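Local coordinates for protein AxyAgu115A (Amphibacillus xylanus NBRC 15112, PDB 6NPS) that acts as a family GH115 alpha-glucuronidase, probably hydrolysing glucuronic acid branches from xylan-type hemicelluloses, at residues A91-V96 and S163-V168; D307-G312 and Y353-P358; F507-G512 and G550-L555. The protein carries 3 engineered substitutions. One frame throughout, in Å; residues are numbered along the deposited sequence.

Contact 1 of 3, residues A91-V96 and S163-V168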
loop_
_atom_site.group_PDB
_atom_site.type_symbol
_atom_site.label_atom_id
_atom_site.label_comp_id
_atom_site.label_asym_id
_atom_site.label_seq_id
_atom_site.Cartn_x
_atom_site.Cartn_y
_atom_site.Cartn_z
ATOM N N ALA A 91 -59.480 13.210 -33.605
ATOM C CA ALA A 91 -60.449 12.354 -32.924
ATOM C C ALA A 91 -59.970 10.909 -32.877
ATOM O O ALA A 91 -59.502 10.360 -33.883
ATOM C CB ALA A 91 -61.804 12.423 -33.635
ATOM N N GLY A 92 -60.117 10.284 -31.710
ATOM C CA GLY A 92 -59.718 8.907 -31.534
ATOM C C GLY A 92 -58.233 8.658 -31.321
ATOM O O GLY A 92 -57.871 7.551 -30.907
ATOM N N LYS A 93 -57.358 9.636 -31.601
ATOM C CA LYS A 93 -55.922 9.453 -31.442
ATOM C C LYS A 93 -55.513 9.598 -29.981
ATOM O O LYS A 93 -56.204 10.219 -29.182
ATOM C CB LYS A 93 -55.148 10.448 -32.298
ATOM C CG LYS A 93 -55.250 10.109 -33.773
ATOM C CD LYS A 93 -54.383 10.993 -34.598
ATOM C CE LYS A 93 -54.472 10.575 -36.058
ATOM N NZ LYS A 93 -53.677 11.514 -36.894
ATOM N N ARG A 94 -54.348 9.033 -29.644
ATOM C CA ARG A 94 -53.871 8.951 -28.272
ATOM C C ARG A 94 -52.942 10.131 -27.990
ATOM O O ARG A 94 -51.921 10.279 -28.662
ATOM C CB ARG A 94 -53.138 7.628 -28.063
ATOM C CG ARG A 94 -52.615 7.388 -26.641
ATOM C CD ARG A 94 -51.967 5.994 -26.467
ATOM N NE ARG A 94 -51.642 5.338 -27.737
ATOM C CZ ARG A 94 -50.485 5.455 -28.403
ATOM N NH1 ARG A 94 -49.488 6.222 -27.945
ATOM N NH2 ARG A 94 -50.322 4.803 -29.549
ATOM N N GLU A 95 -53.291 10.952 -26.997
ATOM C CA GLU A 95 -52.425 12.019 -26.497
ATOM C C GLU A 95 -51.971 12.965 -27.612
ATOM O O GLU A 95 -50.804 13.336 -27.704
ATOM C CB GLU A 95 -51.231 11.414 -25.752
ATOM C CG GLU A 95 -51.696 10.498 -24.609
ATOM C CD GLU A 95 -50.572 9.896 -23.751
ATOM O OE1 GLU A 95 -49.404 9.840 -24.181
ATOM O OE2 GLU A 95 -50.884 9.440 -22.628
ATOM N N VAL A 96 -52.913 13.378 -28.460
ATOM C CA VAL A 96 -52.617 14.317 -29.539
ATOM C C VAL A 96 -53.368 15.631 -29.290
ATOM O O VAL A 96 -54.443 15.639 -28.680
ATOM C CB VAL A 96 -53.041 13.665 -30.891
ATOM C CG1 VAL A 96 -53.395 14.703 -31.924
ATOM C CG2 VAL A 96 -51.938 12.734 -31.404
ATOM N N SER A 163 -50.115 17.741 -33.161
ATOM C CA SER A 163 -49.028 16.903 -32.637
ATOM C C SER A 163 -49.173 15.465 -33.156
ATOM O O SER A 163 -50.193 15.095 -33.750
ATOM C CB SER A 163 -49.030 16.937 -31.106
ATOM O OG SER A 163 -50.216 16.322 -30.586
ATOM N N LYS A 164 -48.186 14.614 -32.885
ATOM C CA LYS A 164 -48.256 13.211 -33.313
ATOM C C LYS A 164 -48.357 12.282 -32.099
ATOM O O LYS A 164 -47.898 12.645 -31.015
ATOM C CB LYS A 164 -47.035 12.845 -34.159
ATOM C CG LYS A 164 -46.863 13.699 -35.404
ATOM C CD LYS A 164 -45.537 13.415 -36.090
ATOM C CE LYS A 164 -45.515 13.975 -37.503
ATOM N NZ LYS A 164 -45.723 12.913 -38.526
ATOM N N GLU A 165 -48.950 11.094 -32.253
ATOM C CA GLU A 165 -49.055 10.206 -31.098
ATOM C C GLU A 165 -47.653 9.943 -30.548
ATOM O O GLU A 165 -46.689 9.853 -31.323
ATOM C CB GLU A 165 -49.730 8.886 -31.481
ATOM C CG GLU A 165 -51.247 8.979 -31.528
ATOM C CD GLU A 165 -51.946 7.672 -31.945
ATOM O OE1 GLU A 165 -51.405 6.918 -32.782
ATOM O OE2 GLU A 165 -53.040 7.400 -31.417
ATOM N N PRO A 166 -47.488 9.861 -29.233
ATOM C CA PRO A 166 -46.150 9.595 -28.679
ATOM C C PRO A 166 -45.571 8.281 -29.191
ATOM O O PRO A 166 -46.274 7.273 -29.309
ATOM C CB PRO A 166 -46.407 9.547 -27.166
ATOM C CG PRO A 166 -47.630 10.467 -26.966
ATOM C CD PRO A 166 -48.473 10.220 -28.190
ATOM N N SER A 167 -44.251 8.274 -29.452
ATOM C CA SER A 167 -43.628 7.071 -30.001
ATOM C C SER A 167 -43.675 5.918 -28.997
ATOM O O SER A 167 -43.794 4.751 -29.391
ATOM C CB SER A 167 -42.168 7.346 -30.404
ATOM O OG SER A 167 -42.044 8.518 -31.171
ATOM N N VAL A 168 -43.623 6.215 -27.698
ATOM C CA VAL A 168 -43.692 5.175 -26.678
ATOM C C VAL A 168 -44.987 5.369 -25.873
ATOM O O VAL A 168 -45.294 6.477 -25.413
ATOM C CB VAL A 168 -42.440 5.163 -25.762
ATOM C CG1 VAL A 168 -42.619 4.105 -24.615
ATOM C CG2 VAL A 168 -41.131 4.919 -26.591
HETATM O O HOH W 1 -51.249 13.093 -35.743
HETATM O O HOH W 2 -48.885 14.374 -29.085
#
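Glu165 is the residue most engaged where the loops 91-96 and 163-168 meet. Its CG stands anti to its own carbonyl carbon (chi1 -81°) and the chain then runs extended, so that OE2 accepts the backbone N-H of Arg94 through its anti lone pair (Arg94 N to Glu165 OE2 2.7 Å, N-H...O angle 158°). The same carboxylate lies over one face of the Arg94 guanidinium, offset toward its rim, the planes 23° apart. Glu165 OE1, 4.0 Å from Arg94 NH2, lies well out of the guanidinium plane, so any attraction is probably one of charge alone. An alanine in place of Glu165 would probably leave the Arg94 N-H without this acceptor and the guanidinium without a nearby opposite charge.

Here the loop leading into strand 97-106 of the N-terminal mixed sheet packs on the linker from strand 160-162 to 170-174, a strand of the TIM barrel. Pro166 sets its CG 3.4 Å from OE1 of Glu95, whose carboxylate is salt-bridged to Arg121 and Arg171, while Pro166 O lies in plane at the guanidinium edge. A water accepts from Ser163 OG, which also accepts the N-H of Phe97, and donates to Glu95 O and Lys164 O.

Contact 2 of 3, residues D307-G312 and Y353-P358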
loop_
_atom_site.group_PDB
_atom_site.type_symbol
_atom_site.label_atom_id
_atom_site.label_comp_id
_atom_site.label_asym_id
_atom_site.label_seq_id
_atom_site.Cartn_x
_atom_site.Cartn_y
_atom_site.Cartn_z
ATOM N N ASP A 307 -36.911 -5.488 -2.576
ATOM C CA ASP A 307 -35.999 -5.879 -3.660
ATOM C C ASP A 307 -35.111 -7.060 -3.253
ATOM O O ASP A 307 -33.878 -6.987 -3.262
ATOM C CB ASP A 307 -35.155 -4.682 -4.126
ATOM C CG ASP A 307 -34.402 -4.956 -5.438
ATOM O OD1 ASP A 307 -35.020 -5.492 -6.379
ATOM O OD2 ASP A 307 -33.195 -4.630 -5.535
ATOM N N THR A 308 -35.764 -8.160 -2.880
ATOM C CA THR A 308 -35.103 -9.433 -2.631
ATOM C C THR A 308 -35.659 -10.484 -3.592
ATOM O O THR A 308 -36.597 -10.233 -4.357
ATOM C CB THR A 308 -35.265 -9.892 -1.156
ATOM O OG1 THR A 308 -36.651 -9.942 -0.790
ATOM C CG2 THR A 308 -34.516 -8.954 -0.187
ATOM N N LYS A 309 -35.049 -11.667 -3.562
ATOM C CA LYS A 309 -35.604 -12.837 -4.232
ATOM C C LYS A 309 -36.787 -13.391 -3.438
ATOM O O LYS A 309 -36.761 -13.412 -2.204
ATOM C CB LYS A 309 -34.533 -13.916 -4.385
ATOM C CG LYS A 309 -33.135 -13.366 -4.656
ATOM C CD LYS A 309 -32.401 -14.203 -5.702
ATOM C CE LYS A 309 -32.500 -15.696 -5.382
ATOM N NZ LYS A 309 -31.413 -16.527 -5.990
ATOM N N ILE A 310 -37.823 -13.844 -4.155
ATOM C CA ILE A 310 -38.991 -14.435 -3.495
ATOM C C ILE A 310 -38.627 -15.750 -2.813
ATOM O O ILE A 310 -39.153 -16.064 -1.738
ATOM C CB ILE A 310 -40.167 -14.616 -4.488
ATOM C CG1 ILE A 310 -41.472 -14.845 -3.727
ATOM C CG2 ILE A 310 -39.934 -15.762 -5.480
ATOM C CD1 ILE A 310 -42.108 -13.576 -3.327
ATOM N N MET A 311 -37.718 -16.523 -3.401
ATOM C CA MET A 311 -37.324 -17.830 -2.896
ATOM C C MET A 311 -35.886 -17.791 -2.381
ATOM O O MET A 311 -35.143 -16.828 -2.598
ATOM C CB MET A 311 -37.494 -18.896 -3.987
ATOM C CG MET A 311 -38.930 -19.419 -4.148
ATOM S SD MET A 311 -39.128 -20.727 -5.390
ATOM C CE MET A 311 -40.155 -21.902 -4.504
ATOM N N GLY A 312 -35.497 -18.859 -1.688
ATOM C CA GLY A 312 -34.208 -18.924 -1.030
ATOM C C GLY A 312 -33.078 -19.324 -1.965
ATOM O O GLY A 312 -33.216 -19.371 -3.189
ATOM N N TYR A 353 -37.157 -8.452 -14.131
ATOM C CA TYR A 353 -36.108 -7.721 -13.414
ATOM C C TYR A 353 -35.185 -8.688 -12.680
ATOM O O TYR A 353 -35.659 -9.557 -11.946
ATOM C CB TYR A 353 -36.709 -6.720 -12.412
ATOM C CG TYR A 353 -35.693 -5.844 -11.669
ATOM C CD1 TYR A 353 -34.876 -4.932 -12.364
ATOM C CD2 TYR A 353 -35.534 -5.938 -10.287
ATOM C CE1 TYR A 353 -33.952 -4.143 -11.699
ATOM C CE2 TYR A 353 -34.621 -5.146 -9.597
ATOM C CZ TYR A 353 -33.817 -4.244 -10.316
ATOM O OH TYR A 353 -32.885 -3.448 -9.669
ATOM N N LYS A 354 -33.862 -8.496 -12.869
ATOM C CA LYS A 354 -32.779 -9.281 -12.268
ATOM C C LYS A 354 -32.988 -10.781 -12.437
ATOM O O LYS A 354 -33.026 -11.285 -13.567
ATOM C CB LYS A 354 -32.614 -8.939 -10.783
ATOM C CG LYS A 354 -31.725 -7.725 -10.522
ATOM C CD LYS A 354 -32.050 -7.119 -9.174
ATOM C CE LYS A 354 -30.896 -6.307 -8.627
ATOM N NZ LYS A 354 -29.880 -7.200 -8.002
ATOM N N GLU A 355 -33.150 -11.503 -11.316
ATOM C CA GLU A 355 -33.257 -12.953 -11.374
ATOM C C GLU A 355 -34.480 -13.430 -12.149
ATOM O O GLU A 355 -34.548 -14.616 -12.489
ATOM C CB GLU A 355 -33.276 -13.530 -9.942
ATOM C CG GLU A 355 -34.643 -13.459 -9.242
ATOM C CD GLU A 355 -34.877 -12.124 -8.508
ATOM O OE1 GLU A 355 -33.927 -11.297 -8.412
ATOM O OE2 GLU A 355 -36.019 -11.901 -8.033
ATOM N N VAL A 356 -35.446 -12.549 -12.431
ATOM C CA VAL A 356 -36.681 -12.990 -13.087
ATOM C C VAL A 356 -36.449 -13.277 -14.578
ATOM O O VAL A 356 -37.106 -14.165 -15.151
ATOM C CB VAL A 356 -37.816 -11.957 -12.885
ATOM C CG1 VAL A 356 -39.143 -12.516 -13.441
ATOM C CG2 VAL A 356 -37.964 -11.566 -11.404
ATOM N N GLU A 357 -35.544 -12.529 -15.234
ATOM C CA GLU A 357 -35.214 -12.787 -16.641
ATOM C C GLU A 357 -34.839 -14.247 -16.903
ATOM O O GLU A 357 -35.381 -14.833 -17.855
ATOM C CB GLU A 357 -34.104 -11.824 -17.114
ATOM C CG GLU A 357 -33.924 -11.737 -18.650
ATOM C CD GLU A 357 -32.756 -10.823 -19.099
ATOM O OE1 GLU A 357 -31.588 -11.134 -18.759
ATOM O OE2 GLU A 357 -33.007 -9.806 -19.809
ATOM N N PRO A 358 -33.967 -14.900 -16.112
ATOM C CA PRO A 358 -33.845 -16.368 -16.241
ATOM C C PRO A 358 -35.160 -17.122 -16.029
ATOM O O PRO A 358 -35.336 -18.211 -16.586
ATOM C CB PRO A 358 -32.805 -16.728 -15.167
ATOM C CG PRO A 358 -31.957 -15.494 -15.043
ATOM C CD PRO A 358 -32.918 -14.344 -15.223
HETATM O O HOH W 3 -37.568 -13.838 -7.156
#
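This is a small polar contact at the protein surface, between two loops that follow neighbouring parallel strands, 298-300 and 348-351. Asp307 and Glu355 are its principal side chains, both acidic, and Arg303 forms salt bridges with Asp307 OD1 and Glu355 OE2 and so probably offsets their like charges. Asp307, its CG anti to the backbone N (chi1 -168°), brings OD1 to the edge of the Tyr353 ring, in the ring plane and 3.3 Å from Tyr353 CE2. The carboxylate and ring planes are 38° apart.

Both loops leave the C-terminal ends of strands of the TIM barrel, the end on which active sites of this fold lie. Tyr353 stacks there on His246, and its OH is hydrogen-bonded to Asn386 and to a bound glycerol, probably from the crystallisation liquor, which may mark a pocket.

A type II' turn from Tyr353 to Val356, closed by Val356 N donating to Tyr353 O at 3.0 Å, leads toward the short helix. Within it Glu355 holds CG in the crowded position between N and the carbonyl carbon (chi1 81°) and bends at chi2. Its OE2 accepts at 2.6 Å from a water that accepts the Ile310 N-H, 3.0 Å from Ile310 N.

Contact 3 of 3, residues F507-G512 and G550-L555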
loop_
_atom_site.group_PDB
_atom_site.type_symbol
_atom_site.label_atom_id
_atom_site.label_comp_id
_atom_site.label_asym_id
_atom_site.label_seq_id
_atom_site.Cartn_x
_atom_site.Cartn_y
_atom_site.Cartn_z
ATOM N N PHE A 507 -22.647 24.727 -22.288
ATOM C CA PHE A 507 -22.527 23.449 -22.987
ATOM C C PHE A 507 -21.230 22.725 -22.615
ATOM O O PHE A 507 -21.245 21.518 -22.342
ATOM C CB PHE A 507 -22.609 23.656 -24.502
ATOM C CG PHE A 507 -22.366 22.387 -25.266
ATOM C CD1 PHE A 507 -23.350 21.402 -25.329
ATOM C CD2 PHE A 507 -21.130 22.127 -25.834
ATOM C CE1 PHE A 507 -23.118 20.207 -25.985
ATOM C CE2 PHE A 507 -20.887 20.939 -26.495
ATOM C CZ PHE A 507 -21.895 19.966 -26.568
ATOM N N GLU A 508 -20.088 23.441 -22.596
ATOM C CA GLU A 508 -18.845 22.813 -22.140
ATOM C C GLU A 508 -18.987 22.196 -20.754
ATOM O O GLU A 508 -18.406 21.140 -20.492
ATOM C CB GLU A 508 -17.703 23.823 -22.106
ATOM C CG GLU A 508 -17.265 24.348 -23.466
ATOM C CD GLU A 508 -16.036 25.261 -23.348
ATOM O OE1 GLU A 508 -14.951 24.780 -22.927
ATOM O OE2 GLU A 508 -16.158 26.465 -23.665
ATOM N N LEU A 509 -19.672 22.889 -19.823
ATOM C CA LEU A 509 -19.803 22.403 -18.448
ATOM C C LEU A 509 -20.629 21.123 -18.399
ATOM O O LEU A 509 -20.243 20.150 -17.741
ATOM C CB LEU A 509 -20.473 23.460 -17.547
ATOM C CG LEU A 509 -19.632 24.710 -17.316
ATOM C CD1 LEU A 509 -20.374 25.740 -16.495
ATOM C CD2 LEU A 509 -18.316 24.319 -16.624
ATOM N N LEU A 510 -21.798 21.124 -19.067
ATOM C CA LEU A 510 -22.725 19.990 -18.943
ATOM C C LEU A 510 -22.166 18.769 -19.652
ATOM O O LEU A 510 -22.159 17.657 -19.099
ATOM C CB LEU A 510 -24.103 20.336 -19.541
ATOM C CG LEU A 510 -24.862 21.484 -18.904
ATOM C CD1 LEU A 510 -26.256 21.643 -19.564
ATOM C CD2 LEU A 510 -24.995 21.165 -17.439
ATOM N N ASN A 511 -21.708 18.967 -20.887
ATOM C CA ASN A 511 -21.078 17.897 -21.643
ATOM C C ASN A 511 -19.803 17.441 -20.960
ATOM O O ASN A 511 -19.523 16.237 -20.879
ATOM C CB ASN A 511 -20.780 18.378 -23.057
ATOM C CG ASN A 511 -20.613 17.238 -24.019
ATOM O OD1 ASN A 511 -21.593 16.609 -24.421
ATOM N ND2 ASN A 511 -19.371 16.943 -24.384
ATOM N N GLY A 512 -19.023 18.397 -20.453
ATOM C CA GLY A 512 -17.823 18.143 -19.690
ATOM C C GLY A 512 -18.000 17.318 -18.437
ATOM O O GLY A 512 -17.371 16.260 -18.311
ATOM N N GLY A 550 -13.087 26.741 -13.831
ATOM C CA GLY A 550 -12.950 28.146 -14.154
ATOM C C GLY A 550 -14.165 28.710 -14.866
ATOM O O GLY A 550 -14.616 29.819 -14.553
ATOM N N LEU A 551 -14.705 27.971 -15.854
ATOM C CA LEU A 551 -15.910 28.442 -16.534
ATOM C C LEU A 551 -17.097 28.505 -15.572
ATOM O O LEU A 551 -17.902 29.442 -15.623
ATOM C CB LEU A 551 -16.277 27.530 -17.719
ATOM C CG LEU A 551 -15.322 27.369 -18.896
ATOM C CD1 LEU A 551 -15.927 26.423 -19.944
ATOM C CD2 LEU A 551 -14.973 28.741 -19.497
ATOM N N ALA A 552 -17.240 27.501 -14.719
ATOM C CA ALA A 552 -18.374 27.477 -13.802
ATOM C C ALA A 552 -18.319 28.672 -12.861
ATOM O O ALA A 552 -19.353 29.259 -12.539
ATOM C CB ALA A 552 -18.384 26.170 -12.993
ATOM N N GLU A 553 -17.118 29.076 -12.443
ATOM C CA GLU A 553 -17.017 30.256 -11.588
ATOM C C GLU A 553 -17.224 31.559 -12.353
ATOM O O GLU A 553 -17.732 32.533 -11.776
ATOM C CB GLU A 553 -15.675 30.272 -10.842
ATOM C CG GLU A 553 -15.613 29.174 -9.767
ATOM C CD GLU A 553 -16.128 29.628 -8.390
ATOM O OE1 GLU A 553 -17.031 30.495 -8.312
ATOM O OE2 GLU A 553 -15.629 29.100 -7.367
ATOM N N GLU A 554 -16.866 31.616 -13.640
ATOM C CA GLU A 554 -17.166 32.819 -14.409
ATOM C C GLU A 554 -18.667 33.033 -14.481
ATOM O O GLU A 554 -19.165 34.143 -14.239
ATOM C CB GLU A 554 -16.598 32.716 -15.825
ATOM C CG GLU A 554 -15.103 32.704 -15.934
ATOM C CD GLU A 554 -14.640 32.456 -17.374
ATOM O OE1 GLU A 554 -15.388 32.809 -18.316
ATOM O OE2 GLU A 554 -13.531 31.902 -17.558
ATOM N N LEU A 555 -19.418 31.975 -14.825
ATOM C CA LEU A 555 -20.864 32.162 -14.973
ATOM C C LEU A 555 -21.551 32.375 -13.628
ATOM O O LEU A 555 -22.580 33.055 -13.560
ATOM C CB LEU A 555 -21.485 30.970 -15.715
ATOM C CG LEU A 555 -20.899 30.731 -17.112
ATOM C CD1 LEU A 555 -21.491 29.493 -17.740
ATOM C CD2 LEU A 555 -21.143 31.939 -18.009
#
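Leu509 points from helix 500-519 toward helix 537-558, and its two methyls make most of the apolar contact. With CG anti to the carbonyl carbon (chi1 -67°), the side chain reaches across and lays these methyls against different parts of the facing helix. CD1 comes 3.8 Å from Ala552 CA, where the small alanine side chain lets the leucine press against the backbone itself. The same methyl meets the tip of Leu555, Leu509 CD1 and Leu555 CD1 lying 4.1 Å apart. Leu509 CD2 lies between Leu551 and Ala552, 4.0 Å from Leu551 CB, the two leucine side chains crossing obliquely. On this side of the contact the forces are those of apolar packing.

The second pairing is of another kind. Leu551 and Glu508 cross at about a right angle, and the CD1 methyl of Leu551 sits over the flat of the carboxylate, 3.5 Å from Glu508 OE1 and 3.7 Å from Glu508 OE2. The Glu508 chain is extended to CD (chi2 -175°), which carries its polar end out alongside helix 537-558. There His547, one turn before Leu551, is hydrogen-bonded to OE1, so the methyl and the imidazole share one carboxylate. A further charged link between the same helices, Lys505 with Glu554, lies close by.

The segment axes approach to 10.0 Å and run at 134° to each other, antiparallel in sense but strongly oblique; the backbones come nearest at Leu509 and Ala552, their CA atoms 7.0 Å apart. Val571 and Thr575 of helix 564-596 also touch Leu509. Such leucine and alanine packing between successive helices is characteristic of the core of an alpha-helical bundle, the part of the fold built here by the helices that follow the barrel strands.

Overall arrangement
The three contacts close one after another along the chain, none nested in another, and none touches its neighbours. Contact 1 joins the N-terminal sheet to the start of the barrel, contact 2 lies among the loops at the C-terminal ends of its strands, and contact 3 belongs to the helices beyond. Centre to centre they stand about 36 Å (contacts 1 and 2), 38 Å (1 and 3) and 42 Å (2 and 3) apart. Contacts 2 and 3 are on opposite sides of the chain's centre, with about 25 Å between nearest atoms. Contact 2 is the one with a glycerol about 3 Å from its Tyr353 side chain, at the barrel end where the active site probably lies; contact 1 stays about 17 Å from it between nearest atoms.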